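Local coordinates for protein putative oxidoreductase (Pseudomonas putida, PDB 3L6D) that probably works as an NADP-dependent oxidoreductase, pairing a Rossmann-type nucleotide-binding domain with an all-helical domain like that of the reductive aminases, at residues A19-V27 / I127-G135; T189-F200 / S255-F266. All coordinates share one frame; numbering follows the deposited sequence.

Contact 1: A19-V27 / I127-G135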
ATOM      1  N   ALA B  19      -0.812  -3.362  27.708  1.00 39.87           N
ATOM      2  CA  ALA B  19      -1.497  -4.092  26.625  1.00 38.80           C
ATOM      3  C   ALA B  19      -0.584  -5.015  25.802  1.00 37.65           C
ATOM      4  O   ALA B  19      -0.964  -6.153  25.491  1.00 37.07           O
ATOM      5  CB  ALA B  19      -2.249  -3.122  25.710  1.00 39.05           C
HETATM    6  N   MSE B  20       0.590  -4.508  25.421  1.00 37.04           N
HETATM    7  CA  MSE B  20       1.522  -5.225  24.549  1.00 37.14           C
HETATM    8  C   MSE B  20       2.196  -6.398  25.300  1.00 32.52           C
HETATM    9  O   MSE B  20       2.192  -7.544  24.821  1.00 29.67           O
HETATM   10  CB  MSE B  20       2.550  -4.244  23.979  1.00 42.41           C
HETATM   11  CG  MSE B  20       3.481  -4.797  22.910  1.00 37.86           C
HETATM   12 SE   MSE B  20       2.676  -5.817  21.447  0.88 50.54          SE
HETATM   13  CE  MSE B  20       2.386  -4.411  20.080  1.00 36.92           C
ATOM     14  N   GLY B  21       2.740  -6.106  26.476  1.00 30.83           N
ATOM     15  CA  GLY B  21       3.254  -7.160  27.343  1.00 29.96           C
ATOM     16  C   GLY B  21       2.200  -8.203  27.701  1.00 28.16           C
ATOM     17  O   GLY B  21       2.476  -9.395  27.654  1.00 27.84           O
ATOM     18  N   THR B  22       0.985  -7.769  28.036  1.00 27.68           N
ATOM     19  CA  THR B  22      -0.089  -8.721  28.352  1.00 27.18           C
ATOM     20  C   THR B  22      -0.339  -9.635  27.169  1.00 25.97           C
ATOM     21  O   THR B  22      -0.419 -10.863  27.347  1.00 23.58           O
ATOM     22  CB  THR B  22      -1.404  -8.010  28.799  1.00 27.86           C
ATOM     23  OG1 THR B  22      -1.132  -7.255  29.979  1.00 32.20           O
ATOM     24  CG2 THR B  22      -2.503  -9.044  29.112  1.00 33.23           C
ATOM     25  N   ILE B  23      -0.435  -9.077  25.949  1.00 26.01           N
ATOM     26  CA  ILE B  23      -0.693  -9.973  24.818  1.00 26.88           C
ATOM     27  C   ILE B  23       0.475 -10.897  24.510  1.00 24.63           C
ATOM     28  O   ILE B  23       0.277 -12.040  24.131  1.00 23.22           O
ATOM     29  CB  ILE B  23      -1.272  -9.311  23.501  1.00 29.44           C
ATOM     30  CG1 ILE B  23      -1.935 -10.397  22.602  1.00 32.97           C
ATOM     31  CG2 ILE B  23      -0.210  -8.714  22.647  1.00 32.12           C
ATOM     32  CD1 ILE B  23      -3.320 -10.815  23.011  1.00 32.02           C
HETATM   33  N   MSE B  24       1.689 -10.401  24.664  1.00 25.99           N
HETATM   34  CA  MSE B  24       2.852 -11.251  24.460  1.00 25.55           C
HETATM   35  C   MSE B  24       2.838 -12.438  25.430  1.00 23.20           C
HETATM   36  O   MSE B  24       3.013 -13.608  25.018  1.00 22.44           O
HETATM   37  CB  MSE B  24       4.107 -10.420  24.618  1.00 28.08           C
HETATM   38  CG  MSE B  24       4.326  -9.500  23.433  1.00 29.16           C
HETATM   39 SE   MSE B  24       5.998  -8.515  23.688  0.95 35.40          SE
HETATM   40  CE  MSE B  24       6.265  -7.736  21.886  1.00 28.24           C
ATOM     41  N   ALA B  25       2.606 -12.153  26.706  1.00 21.96           N
ATOM     42  CA  ALA B  25       2.500 -13.233  27.703  1.00 21.54           C
ATOM     43  C   ALA B  25       1.386 -14.228  27.334  1.00 22.45           C
ATOM     44  O   ALA B  25       1.595 -15.439  27.420  1.00 23.37           O
ATOM     45  CB  ALA B  25       2.325 -12.681  29.123  1.00 20.32           C
ATOM     46  N   GLN B  26       0.209 -13.732  26.949  1.00 22.44           N
ATOM     47  CA  GLN B  26      -0.903 -14.650  26.625  1.00 23.63           C
ATOM     48  C   GLN B  26      -0.568 -15.530  25.449  1.00 22.16           C
ATOM     49  O   GLN B  26      -0.811 -16.748  25.473  1.00 22.51           O
ATOM     50  CB  GLN B  26      -2.185 -13.853  26.314  1.00 26.83           C
ATOM     51  CG  GLN B  26      -2.817 -13.169  27.511  1.00 36.78           C
ATOM     52  CD  GLN B  26      -3.984 -12.243  27.129  1.00 30.82           C
ATOM     53  OE1 GLN B  26      -5.003 -12.182  27.836  1.00 37.86           O
ATOM     54  NE2 GLN B  26      -3.846 -11.524  26.016  1.00 37.59           N
ATOM     55  N   VAL B  27       0.002 -14.924  24.400  1.00 22.18           N
ATOM     56  CA  VAL B  27       0.367 -15.677  23.190  1.00 22.06           C
ATOM     57  C   VAL B  27       1.374 -16.781  23.542  1.00 20.97           C
ATOM     58  O   VAL B  27       1.192 -17.979  23.188  1.00 20.63           O
ATOM     59  CB  VAL B  27       0.881 -14.699  22.056  1.00 21.91           C
ATOM     60  CG1 VAL B  27       1.818 -15.378  21.073  1.00 30.67           C
ATOM     61  CG2 VAL B  27      -0.319 -14.119  21.313  1.00 30.02           C
ATOM     62  N   ILE B 127       8.368  -4.771  17.061  1.00 24.78           N
ATOM     63  CA  ILE B 127       7.396  -5.634  16.469  1.00 26.23           C
ATOM     64  C   ILE B 127       6.523  -4.854  15.511  1.00 26.92           C
ATOM     65  O   ILE B 127       5.893  -3.912  15.884  1.00 27.61           O
ATOM     66  CB  ILE B 127       6.607  -6.402  17.491  1.00 28.39           C
ATOM     67  CG1 ILE B 127       5.583  -7.248  16.800  1.00 32.55           C
ATOM     68  CG2 ILE B 127       5.952  -5.503  18.455  1.00 32.60           C
ATOM     69  CD1 ILE B 127       5.404  -8.502  17.443  1.00 30.95           C
ATOM     70  N   VAL B 128       6.525  -5.261  14.258  1.00 25.19           N
ATOM     71  CA  VAL B 128       5.754  -4.574  13.268  1.00 24.25           C
ATOM     72  C   VAL B 128       4.338  -5.087  13.241  1.00 23.71           C
ATOM     73  O   VAL B 128       3.924  -5.702  12.314  1.00 24.56           O
ATOM     74  CB  VAL B 128       6.395  -4.697  11.909  1.00 24.73           C
ATOM     75  CG1 VAL B 128       5.868  -3.665  10.989  1.00 27.11           C
ATOM     76  CG2 VAL B 128       7.855  -4.547  12.032  1.00 28.25           C
ATOM     77  N   ALA B 129       3.611  -4.818  14.296  1.00 24.70           N
ATOM     78  CA  ALA B 129       2.267  -5.297  14.384  1.00 25.78           C
ATOM     79  C   ALA B 129       1.472  -4.548  15.393  1.00 26.56           C
ATOM     80  O   ALA B 129       2.012  -3.970  16.285  1.00 27.70           O
ATOM     81  CB  ALA B 129       2.280  -6.737  14.735  1.00 25.90           C
ATOM     82  N   TYR B 130       0.173  -4.589  15.251  1.00 26.01           N
ATOM     83  CA  TYR B 130      -0.707  -4.161  16.326  1.00 26.85           C
ATOM     84  C   TYR B 130      -0.846  -5.357  17.254  1.00 28.50           C
ATOM     85  O   TYR B 130      -0.651  -6.500  16.811  1.00 27.75           O
ATOM     86  CB  TYR B 130      -2.052  -3.679  15.765  1.00 26.93           C
ATOM     87  CG  TYR B 130      -1.918  -2.378  14.997  1.00 27.94           C
ATOM     88  CD1 TYR B 130      -1.745  -1.176  15.667  1.00 27.84           C
ATOM     89  CD2 TYR B 130      -1.901  -2.360  13.593  1.00 27.96           C
ATOM     90  CE1 TYR B 130      -1.603   0.017  14.974  1.00 28.54           C
ATOM     91  CE2 TYR B 130      -1.750  -1.146  12.884  1.00 27.81           C
ATOM     92  CZ  TYR B 130      -1.604   0.022  13.584  1.00 28.73           C
ATOM     93  OH  TYR B 130      -1.492   1.238  12.930  1.00 28.61           O
ATOM     94  N   PRO B 131      -1.185  -5.112  18.550  1.00 31.14           N
ATOM     95  CA  PRO B 131      -1.299  -6.192  19.528  1.00 30.58           C
ATOM     96  C   PRO B 131      -2.142  -7.336  19.026  1.00 29.22           C
ATOM     97  O   PRO B 131      -1.790  -8.464  19.278  1.00 29.25           O
ATOM     98  CB  PRO B 131      -1.964  -5.506  20.739  1.00 31.13           C
ATOM     99  CG  PRO B 131      -1.373  -4.118  20.696  1.00 34.81           C
ATOM    100  CD  PRO B 131      -1.276  -3.784  19.205  1.00 31.73           C
ATOM    101  N   ARG B 132      -3.229  -7.062  18.297  1.00 29.61           N
ATOM    102  CA  ARG B 132      -4.097  -8.138  17.770  1.00 29.24           C
ATOM    103  C   ARG B 132      -3.374  -9.131  16.892  1.00 26.75           C
ATOM    104  O   ARG B 132      -3.820 -10.280  16.739  1.00 25.49           O
ATOM    105  CB  ARG B 132      -5.313  -7.555  17.020  1.00 31.89           C
ATOM    106  CG  ARG B 132      -4.943  -6.781  15.741  1.00 29.30           C
ATOM    107  CD  ARG B 132      -6.197  -6.224  15.044  1.00 33.55           C
ATOM    108  NE  ARG B 132      -5.817  -5.637  13.758  1.00 30.77           N
ATOM    109  CZ  ARG B 132      -5.583  -4.341  13.583  1.00 34.42           C
ATOM    110  NH1 ARG B 132      -5.744  -3.505  14.599  1.00 31.45           N
ATOM    111  NH2 ARG B 132      -5.211  -3.878  12.393  1.00 31.16           N
ATOM    112  N   ASN B 133      -2.256  -8.717  16.290  1.00 25.07           N
ATOM    113  CA  ASN B 133      -1.481  -9.637  15.455  1.00 26.22           C
ATOM    114  C   ASN B 133      -0.134 -10.126  16.053  1.00 25.66           C
ATOM    115  O   ASN B 133       0.709 -10.717  15.363  1.00 24.77           O
ATOM    116  CB  ASN B 133      -1.277  -9.036  14.054  1.00 26.92           C
ATOM    117  CG  ASN B 133      -2.580  -8.905  13.308  1.00 32.67           C
ATOM    118  OD1 ASN B 133      -3.354  -9.870  13.211  1.00 27.74           O
ATOM    119  ND2 ASN B 133      -2.855  -7.702  12.811  1.00 28.11           N
ATOM    120  N   VAL B 134       0.041  -9.905  17.346  1.00 25.74           N
ATOM    121  CA  VAL B 134       1.172 -10.525  18.015  1.00 25.35           C
ATOM    122  C   VAL B 134       0.913 -12.030  17.950  1.00 23.64           C
ATOM    123  O   VAL B 134      -0.222 -12.492  18.206  1.00 23.97           O
ATOM    124  CB  VAL B 134       1.289 -10.016  19.476  1.00 26.22           C
ATOM    125  CG1 VAL B 134       2.279 -10.847  20.276  1.00 26.53           C
ATOM    126  CG2 VAL B 134       1.703  -8.568  19.495  1.00 26.72           C
ATOM    127  N   GLY B 135       1.933 -12.792  17.581  1.00 23.89           N
ATOM    128  CA  GLY B 135       1.791 -14.249  17.473  1.00 25.93           C
ATOM    129  C   GLY B 135       1.393 -14.716  16.086  1.00 26.65           C
ATOM    130  O   GLY B 135       1.511 -15.901  15.777  1.00 27.10           O
TER
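Two selenomethionines, Met20 and Met24, reach from helix 19-30 to one and the same methyl, CG2 of Ile127, each with its CE 4.1 Å away. Selenomethionine was built into the protein in place of methionine, so the selenium itself is a label. The two chains arrive differently. Met24 runs extended beyond CG and slides past Ile127 in the opposite direction, whereas Met20 is bent at chi2 and chi3. With CG of Met20 anti to the backbone N (chi1 -172°), that bend lays its SE against CG2 of Val134 at 3.5 Å and carries its CE to CD of Pro131 at 3.8 Å, the chain crossing the proline ring nearly at a right angle.

Val134 meets four helix residues: Met20, Ile23, Met24 and Val27. Its CG2 lies 3.7 Å from CG2 of Ile23, while its CG1 is 4.0 Å from CG of Met24. A turn further along, Val27 puts CG2 on the carbonyl O of Val134 and CG1 3.8 Å from CA of Gly135, a glycine with positive phi.

The helix is the one that follows the first strand of the Rossmann fold, and Gly21 fits the last glycine of a GxGxxG pattern, consistent with dinucleotide binding nearby. The segment 127-135 leaves strand 121-128, and its residues also touch the second subunit, where Arg132 NH2 forms a salt bridge with Asp221 OD1 of that subunit. No hydrogen bond joins the two segments, so the helix is held against the loop by side-chain shape and dispersion, with Val134, Met20 and Pro131 giving most of the buried area.

Contact 2: T189-F200 / S255-F266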
ATOM      1  N   THR B 189      -2.456   7.760   2.983  1.00 24.02           N
ATOM      2  CA  THR B 189      -2.877   8.040   1.602  1.00 24.49           C
ATOM      3  C   THR B 189      -4.245   7.443   1.364  1.00 23.32           C
ATOM      4  O   THR B 189      -5.072   8.027   0.648  1.00 22.05           O
ATOM      5  CB  THR B 189      -1.911   7.500   0.484  1.00 25.38           C
ATOM      6  OG1 THR B 189      -1.903   6.059   0.479  1.00 23.13           O
ATOM      7  CG2 THR B 189      -0.486   8.057   0.640  1.00 23.56           C
ATOM      8  N   PHE B 190      -4.495   6.299   1.994  1.00 22.81           N
ATOM      9  CA  PHE B 190      -5.794   5.678   1.872  1.00 22.56           C
ATOM     10  C   PHE B 190      -6.880   6.511   2.570  1.00 23.10           C
ATOM     11  O   PHE B 190      -7.928   6.768   1.973  1.00 22.46           O
ATOM     12  CB  PHE B 190      -5.750   4.213   2.353  1.00 23.09           C
ATOM     13  CG  PHE B 190      -7.051   3.494   2.215  1.00 21.70           C
ATOM     14  CD1 PHE B 190      -7.389   2.864   1.019  1.00 23.22           C
ATOM     15  CD2 PHE B 190      -7.954   3.438   3.296  1.00 23.09           C
ATOM     16  CE1 PHE B 190      -8.611   2.205   0.884  1.00 21.51           C
ATOM     17  CE2 PHE B 190      -9.188   2.768   3.174  1.00 21.45           C
ATOM     18  CZ  PHE B 190      -9.520   2.156   1.962  1.00 22.73           C
ATOM     19  N   PHE B 191      -6.634   6.940   3.823  1.00 21.96           N
ATOM     20  CA  PHE B 191      -7.563   7.826   4.539  1.00 22.51           C
ATOM     21  C   PHE B 191      -7.855   9.089   3.764  1.00 23.34           C
ATOM     22  O   PHE B 191      -9.018   9.499   3.667  1.00 23.81           O
ATOM     23  CB  PHE B 191      -7.098   8.136   5.996  1.00 20.93           C
ATOM     24  CG  PHE B 191      -6.791   6.920   6.801  1.00 23.55           C
ATOM     25  CD1 PHE B 191      -7.540   5.752   6.648  1.00 22.36           C
ATOM     26  CD2 PHE B 191      -5.735   6.918   7.718  1.00 22.95           C
ATOM     27  CE1 PHE B 191      -7.249   4.607   7.395  1.00 24.39           C
ATOM     28  CE2 PHE B 191      -5.439   5.778   8.470  1.00 24.12           C
ATOM     29  CZ  PHE B 191      -6.196   4.627   8.317  1.00 24.13           C
ATOM     30  N   GLU B 192      -6.812   9.694   3.199  1.00 23.56           N
ATOM     31  CA  GLU B 192      -6.966  10.927   2.413  1.00 23.23           C
ATOM     32  C   GLU B 192      -7.869  10.731   1.160  1.00 23.43           C
ATOM     33  O   GLU B 192      -8.718  11.568   0.868  1.00 22.26           O
ATOM     34  CB  GLU B 192      -5.586  11.543   2.054  1.00 21.88           C
ATOM     35  CG  GLU B 192      -5.653  12.830   1.197  1.00 23.48           C
ATOM     36  CD  GLU B 192      -4.295  13.438   0.845  1.00 22.09           C
ATOM     37  OE1 GLU B 192      -3.741  14.208   1.669  1.00 23.73           O
ATOM     38  OE2 GLU B 192      -3.796  13.194  -0.269  1.00 23.05           O
ATOM     39  N   ALA B 193      -7.681   9.618   0.447  1.00 23.36           N
ATOM     40  CA  ALA B 193      -8.424   9.357  -0.794  1.00 22.88           C
ATOM     41  C   ALA B 193      -9.868   9.041  -0.481  1.00 22.52           C
ATOM     42  O   ALA B 193     -10.775   9.574  -1.131  1.00 22.00           O
ATOM     43  CB  ALA B 193      -7.768   8.229  -1.610  1.00 22.11           C
ATOM     44  N   VAL B 194     -10.085   8.224   0.544  1.00 22.81           N
ATOM     45  CA  VAL B 194     -11.445   7.954   1.036  1.00 24.00           C
ATOM     46  C   VAL B 194     -12.181   9.244   1.487  1.00 24.97           C
ATOM     47  O   VAL B 194     -13.345   9.489   1.129  1.00 23.70           O
ATOM     48  CB  VAL B 194     -11.430   6.886   2.163  1.00 24.27           C
ATOM     49  CG1 VAL B 194     -12.803   6.791   2.846  1.00 30.33           C
ATOM     50  CG2 VAL B 194     -11.073   5.523   1.586  1.00 29.56           C
ATOM     51  N   GLY B 195     -11.485  10.071   2.264  1.00 26.44           N
ATOM     52  CA  GLY B 195     -12.037  11.349   2.702  1.00 26.18           C
ATOM     53  C   GLY B 195     -12.354  12.232   1.517  1.00 26.03           C
ATOM     54  O   GLY B 195     -13.374  12.920   1.509  1.00 27.34           O
ATOM     55  N   ALA B 196     -11.479  12.217   0.516  1.00 24.77           N
ATOM     56  CA  ALA B 196     -11.684  12.989  -0.714  1.00 24.40           C
ATOM     57  C   ALA B 196     -12.918  12.487  -1.469  1.00 25.52           C
ATOM     58  O   ALA B 196     -13.684  13.296  -2.030  1.00 25.70           O
ATOM     59  CB  ALA B 196     -10.442  12.947  -1.620  1.00 23.14           C
ATOM     60  N   GLY B 197     -13.136  11.170  -1.442  1.00 25.33           N
ATOM     61  CA  GLY B 197     -14.350  10.569  -2.025  1.00 27.15           C
ATOM     62  C   GLY B 197     -15.624  11.183  -1.452  1.00 29.00           C
ATOM     63  O   GLY B 197     -16.580  11.464  -2.183  1.00 29.16           O
ATOM     64  N   ASP B 198     -15.635  11.409  -0.136  1.00 29.93           N
ATOM     65  CA  ASP B 198     -16.770  12.047   0.537  1.00 31.03           C
ATOM     66  C   ASP B 198     -17.152  13.387  -0.070  1.00 31.35           C
ATOM     67  O   ASP B 198     -18.353  13.684  -0.268  1.00 30.76           O
ATOM     68  CB  ASP B 198     -16.481  12.205   2.025  1.00 32.22           C
ATOM     69  CG  ASP B 198     -17.548  12.990   2.736  1.00 44.04           C
ATOM     70  OD1 ASP B 198     -18.543  12.370   3.142  1.00 32.00           O
ATOM     71  OD2 ASP B 198     -17.398  14.226   2.862  1.00 33.62           O
ATOM     72  N   ARG B 199     -16.147  14.202  -0.370  1.00 31.68           N
ATOM     73  CA  ARG B 199     -16.402  15.523  -0.936  1.00 32.44           C
ATOM     74  C   ARG B 199     -16.986  15.429  -2.351  1.00 30.47           C
ATOM     75  O   ARG B 199     -17.554  16.397  -2.869  1.00 29.58           O
ATOM     76  CB  ARG B 199     -15.133  16.388  -0.916  1.00 35.75           C
ATOM     77  CG  ARG B 199     -14.775  17.013   0.452  1.00 55.90           C
ATOM     78  CD  ARG B 199     -14.066  18.355   0.237  1.00 38.82           C
ATOM     79  NE  ARG B 199     -14.045  19.234   1.413  1.00 56.26           N
ATOM     80  CZ  ARG B 199     -13.027  19.344   2.268  1.00 39.99           C
ATOM     81  NH1 ARG B 199     -11.910  18.630   2.111  1.00 56.96           N
ATOM     82  NH2 ARG B 199     -13.119  20.179   3.295  1.00 56.57           N
ATOM     83  N   PHE B 200     -16.833  14.257  -2.963  1.00 28.32           N
ATOM     84  CA  PHE B 200     -17.422  13.954  -4.261  1.00 27.60           C
ATOM     85  C   PHE B 200     -18.847  13.387  -4.128  1.00 26.84           C
ATOM     86  O   PHE B 200     -19.505  13.141  -5.121  1.00 27.16           O
ATOM     87  CB  PHE B 200     -16.521  12.943  -5.020  1.00 27.48           C
ATOM     88  CG  PHE B 200     -15.353  13.580  -5.714  1.00 28.47           C
ATOM     89  CD1 PHE B 200     -14.079  13.569  -5.136  1.00 28.88           C
ATOM     90  CD2 PHE B 200     -15.524  14.232  -6.932  1.00 29.10           C
ATOM     91  CE1 PHE B 200     -12.992  14.183  -5.768  1.00 29.20           C
ATOM     92  CE2 PHE B 200     -14.431  14.843  -7.593  1.00 29.02           C
ATOM     93  CZ  PHE B 200     -13.172  14.814  -7.012  1.00 29.59           C
ATOM     94  N   SER B 255      -8.548  17.859 -10.550  1.00 35.09           N
ATOM     95  CA  SER B 255      -9.928  17.441 -10.254  1.00 34.22           C
ATOM     96  C   SER B 255     -10.195  17.491  -8.757  1.00 34.06           C
ATOM     97  O   SER B 255     -11.300  17.813  -8.318  1.00 33.74           O
ATOM     98  CB  SER B 255     -10.181  16.025 -10.741  1.00 33.50           C
ATOM     99  OG  SER B 255      -9.672  15.871 -12.040  1.00 43.03           O
ATOM    100  N   LEU B 256      -9.184  17.135  -7.977  1.00 33.99           N
ATOM    101  CA  LEU B 256      -9.297  17.194  -6.527  1.00 34.25           C
ATOM    102  C   LEU B 256      -9.412  18.657  -6.073  1.00 35.38           C
ATOM    103  O   LEU B 256     -10.269  18.999  -5.251  1.00 35.20           O
ATOM    104  CB  LEU B 256      -8.111  16.497  -5.852  1.00 32.63           C
ATOM    105  CG  LEU B 256      -7.953  14.968  -5.979  1.00 30.76           C
ATOM    106  CD1 LEU B 256      -6.701  14.519  -5.269  1.00 31.92           C
ATOM    107  CD2 LEU B 256      -9.173  14.198  -5.496  1.00 31.87           C
ATOM    108  N   HIS B 257      -8.547  19.510  -6.606  1.00 37.17           N
ATOM    109  CA  HIS B 257      -8.605  20.951  -6.298  1.00 39.72           C
ATOM    110  C   HIS B 257      -9.953  21.586  -6.702  1.00 38.13           C
ATOM    111  O   HIS B 257     -10.565  22.287  -5.888  1.00 38.56           O
ATOM    112  CB  HIS B 257      -7.400  21.702  -6.918  1.00 43.57           C
ATOM    113  CG  HIS B 257      -6.109  21.536  -6.152  1.00 49.46           C
ATOM    114  ND1 HIS B 257      -5.268  22.597  -5.865  1.00 46.98           N
ATOM    115  CD2 HIS B 257      -5.522  20.437  -5.610  1.00 46.70           C
ATOM    116  CE1 HIS B 257      -4.220  22.156  -5.186  1.00 48.82           C
ATOM    117  NE2 HIS B 257      -4.347  20.848  -5.024  1.00 48.72           N
ATOM    118  N   ALA B 258     -10.418  21.331  -7.931  1.00 36.17           N
ATOM    119  CA  ALA B 258     -11.741  21.824  -8.373  1.00 34.65           C
ATOM    120  C   ALA B 258     -12.881  21.397  -7.428  1.00 32.63           C
ATOM    121  O   ALA B 258     -13.822  22.148  -7.219  1.00 31.66           O
ATOM    122  CB  ALA B 258     -12.056  21.416  -9.830  1.00 34.09           C
ATOM    123  N   GLN B 259     -12.790  20.202  -6.848  1.00 30.76           N
ATOM    124  CA  GLN B 259     -13.839  19.749  -5.927  1.00 29.76           C
ATOM    125  C   GLN B 259     -13.695  20.409  -4.559  1.00 29.92           C
ATOM    126  O   GLN B 259     -14.598  20.307  -3.711  1.00 30.63           O
ATOM    127  CB  GLN B 259     -13.878  18.205  -5.849  1.00 29.75           C
ATOM    128  CG  GLN B 259     -15.116  17.563  -5.170  1.00 27.83           C
ATOM    129  CD  GLN B 259     -16.479  17.848  -5.858  1.00 30.70           C
ATOM    130  OE1 GLN B 259     -16.533  18.218  -7.025  1.00 28.20           O
ATOM    131  NE2 GLN B 259     -17.585  17.671  -5.102  1.00 28.10           N
ATOM    132  N   GLY B 260     -12.568  21.090  -4.330  1.00 29.27           N
ATOM    133  CA  GLY B 260     -12.343  21.782  -3.052  1.00 29.46           C
ATOM    134  C   GLY B 260     -11.775  20.904  -1.941  1.00 30.13           C
ATOM    135  O   GLY B 260     -11.767  21.293  -0.758  1.00 29.48           O
ATOM    136  N   VAL B 261     -11.279  19.724  -2.308  1.00 30.66           N
ATOM    137  CA  VAL B 261     -10.708  18.808  -1.316  1.00 31.95           C
ATOM    138  C   VAL B 261      -9.281  19.201  -0.919  1.00 31.78           C
ATOM    139  O   VAL B 261      -8.500  19.668  -1.754  1.00 32.05           O
ATOM    140  CB  VAL B 261     -10.755  17.318  -1.778  1.00 32.60           C
ATOM    141  CG1 VAL B 261     -12.097  16.984  -2.374  1.00 47.69           C
ATOM    142  CG2 VAL B 261      -9.696  17.036  -2.787  1.00 48.37           C
ATOM    143  N   TRP B 262      -8.965  19.001   0.359  1.00 31.83           N
ATOM    144  CA  TRP B 262      -7.628  19.204   0.910  1.00 31.27           C
ATOM    145  C   TRP B 262      -6.906  17.875   0.834  1.00 29.74           C
ATOM    146  O   TRP B 262      -7.304  16.893   1.472  1.00 28.88           O
ATOM    147  CB  TRP B 262      -7.720  19.634   2.371  1.00 32.81           C
ATOM    148  CG  TRP B 262      -6.402  19.909   3.071  1.00 33.66           C
ATOM    149  CD1 TRP B 262      -5.421  20.776   2.680  1.00 33.16           C
ATOM    150  CD2 TRP B 262      -5.955  19.330   4.315  1.00 33.70           C
ATOM    151  NE1 TRP B 262      -4.383  20.773   3.604  1.00 33.95           N
ATOM    152  CE2 TRP B 262      -4.686  19.894   4.611  1.00 33.50           C
ATOM    153  CE3 TRP B 262      -6.505  18.397   5.203  1.00 33.64           C
ATOM    154  CZ2 TRP B 262      -3.960  19.552   5.752  1.00 33.72           C
ATOM    155  CZ3 TRP B 262      -5.768  18.048   6.344  1.00 34.40           C
ATOM    156  CH2 TRP B 262      -4.511  18.629   6.601  1.00 34.23           C
ATOM    157  N   THR B 263      -5.852  17.841   0.031  1.00 29.32           N
ATOM    158  CA  THR B 263      -5.080  16.617  -0.137  1.00 27.94           C
ATOM    159  C   THR B 263      -3.613  16.947  -0.048  1.00 26.12           C
ATOM    160  O   THR B 263      -2.911  16.894  -1.045  1.00 26.06           O
ATOM    161  CB  THR B 263      -5.348  15.958  -1.496  1.00 28.10           C
ATOM    162  OG1 THR B 263      -4.977  16.877  -2.531  1.00 29.43           O
ATOM    163  CG2 THR B 263      -6.808  15.580  -1.641  1.00 29.63           C
ATOM    164  N   PRO B 264      -3.131  17.279   1.156  1.00 25.81           N
ATOM    165  CA  PRO B 264      -1.718  17.621   1.273  1.00 24.87           C
ATOM    166  C   PRO B 264      -0.775  16.477   0.924  1.00 24.20           C
ATOM    167  O   PRO B 264       0.317  16.744   0.428  1.00 24.46           O
ATOM    168  CB  PRO B 264      -1.568  17.970   2.756  1.00 25.23           C
ATOM    169  CG  PRO B 264      -2.691  17.221   3.424  1.00 35.82           C
ATOM    170  CD  PRO B 264      -3.818  17.372   2.461  1.00 26.10           C
ATOM    171  N   VAL B 265      -1.174  15.230   1.209  1.00 22.55           N
ATOM    172  CA  VAL B 265      -0.293  14.076   0.934  1.00 21.92           C
ATOM    173  C   VAL B 265      -0.155  13.937  -0.565  1.00 21.80           C
ATOM    174  O   VAL B 265       0.962  13.889  -1.096  1.00 20.62           O
ATOM    175  CB  VAL B 265      -0.776  12.756   1.589  1.00 21.42           C
ATOM    176  CG1 VAL B 265       0.241  11.635   1.329  1.00 27.10           C
ATOM    177  CG2 VAL B 265      -0.971  12.931   3.088  1.00 26.50           C
ATOM    178  N   PHE B 266      -1.291  13.928  -1.272  1.00 21.96           N
ATOM    179  CA  PHE B 266      -1.205  13.885  -2.748  1.00 22.28           C
ATOM    180  C   PHE B 266      -0.469  15.058  -3.386  1.00 22.49           C
ATOM    181  O   PHE B 266       0.269  14.879  -4.359  1.00 20.10           O
ATOM    182  CB  PHE B 266      -2.566  13.667  -3.440  1.00 22.44           C
ATOM    183  CG  PHE B 266      -2.416  13.166  -4.834  1.00 20.38           C
ATOM    184  CD1 PHE B 266      -1.987  11.842  -5.073  1.00 22.81           C
ATOM    185  CD2 PHE B 266      -2.582  14.012  -5.917  1.00 22.59           C
ATOM    186  CE1 PHE B 266      -1.804  11.378  -6.369  1.00 19.63           C
ATOM    187  CE2 PHE B 266      -2.395  13.544  -7.209  1.00 20.43           C
ATOM    188  CZ  PHE B 266      -2.014  12.224  -7.437  1.00 22.98           C
TER
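From Gln259 to Val265 the chain runs antiparallel to helix 189-199, with CA atoms 5.9 Å apart at Ala196 and Val261, and it joins two helices of the all-helical C-terminal domain. Helix 242-259 ends in a Schellman motif with Gly260 at positive phi, and the chain then passes along the long helix before helix 264-281 begins.

Glu192 meets that beginning. Its chain is fully extended (chi2 180°), which carries the carboxylate across Thr263 to the first turn, where both oxygens use their syn lone pairs: OE1 accepts from Val265 N and OE2 from Phe266 N, each at 2.8 Å. The buried carboxylate is thus gripped by two backbone N-H groups, and the positive end of the helix dipole would probably favour its charged form.

In the middle, Ala196 CB packs on Leu256 CD2 and Val261 CG2. Arg199 CB lies 3.4 Å from Val261 CG1. Gly260 O sits over one face of the Arg199 guanidinium. Trp262 makes a cation-pi contact with Arg275 of the second subunit.

At the far end Phe200 offers Leu256 CD2 an edge, 3.8 Å from CE1, and Gln259 a face. Gln259 CG sits 3.7 Å from the ring centroid in a CH-pi contact. The amide is stacked on the ring, their planes 19° apart. Gln259 NE2 donates to Arg199 O at 2.6 Å, tilted 28° from the carbonyl plane.

The two contacts lie in different domains and share no helix, although contact 2 uses the far part of helix 169-199, whose earlier residues Leu179, His180 and Phe184 touch the loop side of contact 1. Their centres are about 34 Å apart. Contact 1 is a surface contact beside a probable GxGxxG dinucleotide-binding turn, joined by van der Waals contacts without a hydrogen bond. Contact 2 is partly buried, and there hydrogen bonds to backbone atoms at both ends bracket an apolar middle. Contact 1 sets a helix against a loop with a short 3-10 turn; contact 2 sets one against a helix end, a connecting loop and the next helix start. Both touch the second subunit.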